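Long-range contact in histidine-containing phosphotransfer protein (Zea mays, PDB 1WN0), which probably relays phosphoryl groups from cytokinin sensor histidine kinases to response regulators in the multistep His-to-Asp phosphorelay of plant cytokinin signalling: residues 9-14 with 133-138. Numbering follows the deposited sequence.
Sequences QLNALL and TMLQLE
Leu10 and Leu13 reach across from the first helix of this HPt protein to Met134 and Leu137 near the end of the last helix, 110-138, so that the two ends of the modelled chain pack together at one end of the four-helix bundle. The helices 10-14 and 133-138 run nearly antiparallel, at 163°, with their axes 10.3 Å apart, and the contact is made mainly by apolar side chains. Leu10 lies in the groove between Met134, Leu137 and Glu138. Its CG is anti to the backbone N (chi1 175°), which swings the two methyls towards the other helix although the CB itself does not point there. CD1 of Leu10 rests on CG of Met134 at 3.8 Å and lies 3.7 Å from its O, while CD2 of Leu10 meets the aliphatic CG of Glu138 at 3.8 Å, the two side chains crossing at about a right angle. With an alanine here, a gap is likely to open beside CG of Met134 and CG of Glu138 to lose its apolar neighbour. Leu137 answers from the last helix: its CD1 lies 4.1 Å from CA of Leu10 and also touches CD2 of Leu13. One turn on, the CB of Leu13 points toward the other helix, and CD2 packs against the backbone N and CB of Met134. Behind it, on the buried side, CD2 of Leu14 packs against SD of Met134, whose chi1 of -165° and extended chi2 carry SD out to it. Phe27 of helix 25-34 touches both Leu14 and Met134. At the exposed edge, CD2 of Leu13 sits tightly, 3.1 Å from OG1 of Thr133, whose weak hydrogen bond goes to O of Lys130.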
loop_
_atom_site.group_PDB
_atom_site.type_symbol
_atom_site.label_atom_id
_atom_site.label_comp_id
_atom_site.label_asym_id
_atom_site.label_seq_id
_atom_site.Cartn_x
_atom_site.Cartn_y
_atom_site.Cartn_z
ATOM N N GLN A 9 -15.341 4.516 18.028
ATOM C CA GLN A 9 -16.058 4.498 16.698
ATOM C C GLN A 9 -14.979 4.467 15.545
ATOM O O GLN A 9 -14.365 3.441 15.226
ATOM C CB GLN A 9 -17.012 5.720 16.555
ATOM C CG GLN A 9 -16.675 6.973 17.464
ATOM C CD GLN A 9 -16.887 8.386 16.795
ATOM O OE1 GLN A 9 -16.055 9.267 17.007
ATOM N NE2 GLN A 9 -17.998 8.595 16.051
ATOM N N LEU A 10 -14.792 5.620 14.926
ATOM C CA LEU A 10 -13.636 5.948 14.128
ATOM C C LEU A 10 -12.390 5.895 15.000
ATOM O O LEU A 10 -11.404 5.342 14.573
ATOM C CB LEU A 10 -13.830 7.355 13.546
ATOM C CG LEU A 10 -12.717 8.020 12.744
ATOM C CD1 LEU A 10 -12.510 7.269 11.418
ATOM C CD2 LEU A 10 -13.187 9.468 12.525
ATOM N N ASN A 11 -12.458 6.437 16.228
ATOM C CA ASN A 11 -11.329 6.330 17.185
ATOM C C ASN A 11 -10.840 4.871 17.402
ATOM O O ASN A 11 -9.633 4.624 17.530
ATOM C CB ASN A 11 -11.657 6.980 18.570
ATOM C CG ASN A 11 -11.791 8.535 18.513
ATOM O OD1 ASN A 11 -12.350 9.154 19.456
ATOM N ND2 ASN A 11 -11.265 9.171 17.418
ATOM N N ALA A 12 -11.783 3.925 17.454
ATOM C CA ALA A 12 -11.477 2.541 17.748
ATOM C C ALA A 12 -10.987 1.804 16.483
ATOM O O ALA A 12 -10.149 0.926 16.594
ATOM C CB ALA A 12 -12.737 1.829 18.308
ATOM N N LEU A 13 -11.555 2.141 15.313
ATOM C CA LEU A 13 -11.037 1.715 13.998
ATOM C C LEU A 13 -9.588 2.121 13.810
ATOM O O LEU A 13 -8.733 1.330 13.482
ATOM C CB LEU A 13 -11.865 2.368 12.886
ATOM C CG LEU A 13 -11.336 2.053 11.452
ATOM C CD1 LEU A 13 -11.161 0.575 11.306
ATOM C CD2 LEU A 13 -12.217 2.621 10.294
ATOM N N LEU A 14 -9.323 3.387 14.039
ATOM C CA LEU A 14 -7.966 3.938 14.008
ATOM C C LEU A 14 -7.038 3.283 14.970
ATOM O O LEU A 14 -5.980 2.900 14.545
ATOM C CB LEU A 14 -7.941 5.451 14.279
ATOM C CG LEU A 14 -8.527 6.254 13.141
ATOM C CD1 LEU A 14 -8.570 7.650 13.597
ATOM C CD2 LEU A 14 -7.745 6.185 11.853
ATOM N N THR A 133 -13.772 2.275 5.090
ATOM C CA THR A 133 -14.642 2.607 6.239
ATOM C C THR A 133 -14.130 3.839 7.011
ATOM O O THR A 133 -14.897 4.689 7.496
ATOM C CB THR A 133 -14.912 1.352 7.143
ATOM O OG1 THR A 133 -13.840 1.139 8.081
ATOM C CG2 THR A 133 -14.980 0.033 6.302
ATOM N N MET A 134 -12.835 3.983 7.148
ATOM C CA MET A 134 -12.327 5.217 7.731
ATOM C C MET A 134 -12.998 6.424 7.113
ATOM O O MET A 134 -13.561 7.281 7.871
ATOM C CB MET A 134 -10.848 5.386 7.503
ATOM C CG MET A 134 -10.288 6.440 8.407
ATOM S SD MET A 134 -8.548 6.713 8.148
ATOM C CE MET A 134 -8.546 7.266 6.506
ATOM N N LEU A 135 -12.944 6.511 5.773
ATOM C CA LEU A 135 -13.370 7.690 5.072
ATOM C C LEU A 135 -14.856 7.803 5.101
ATOM O O LEU A 135 -15.371 8.884 5.073
ATOM C CB LEU A 135 -12.897 7.732 3.611
ATOM C CG LEU A 135 -11.378 7.841 3.461
ATOM C CD1 LEU A 135 -10.997 7.560 1.994
ATOM C CD2 LEU A 135 -10.850 9.198 3.978
ATOM N N GLN A 136 -15.538 6.694 5.143
ATOM C CA GLN A 136 -16.971 6.697 5.081
ATOM C C GLN A 136 -17.465 7.216 6.437
ATOM O O GLN A 136 -18.253 8.183 6.474
ATOM C CB GLN A 136 -17.541 5.301 4.750
ATOM C CG GLN A 136 -18.117 5.151 3.303
ATOM C CD GLN A 136 -18.057 3.684 2.780
ATOM O OE1 GLN A 136 -18.381 2.741 3.531
ATOM N NE2 GLN A 136 -17.634 3.500 1.516
ATOM N N LEU A 137 -16.990 6.638 7.541
ATOM C CA LEU A 137 -17.301 7.188 8.851
ATOM C C LEU A 137 -17.100 8.732 8.851
ATOM O O LEU A 137 -18.011 9.485 9.173
ATOM C CB LEU A 137 -16.521 6.487 9.968
ATOM C CG LEU A 137 -16.849 5.003 10.221
ATOM C CD1 LEU A 137 -15.796 4.362 11.074
ATOM C CD2 LEU A 137 -18.254 4.797 10.859
ATOM N N GLU A 138 -15.973 9.217 8.377
ATOM C CA GLU A 138 -15.745 10.678 8.344
ATOM C C GLU A 138 -16.835 11.546 7.536
ATOM O O GLU A 138 -17.278 12.596 8.039
ATOM C CB GLU A 138 -14.308 10.947 7.874
ATOM C CG GLU A 138 -13.256 10.981 8.992
ATOM C CD GLU A 138 -11.849 10.639 8.512
ATOM O OE1 GLU A 138 -11.591 10.577 7.292
ATOM O OE2 GLU A 138 -10.976 10.425 9.370
#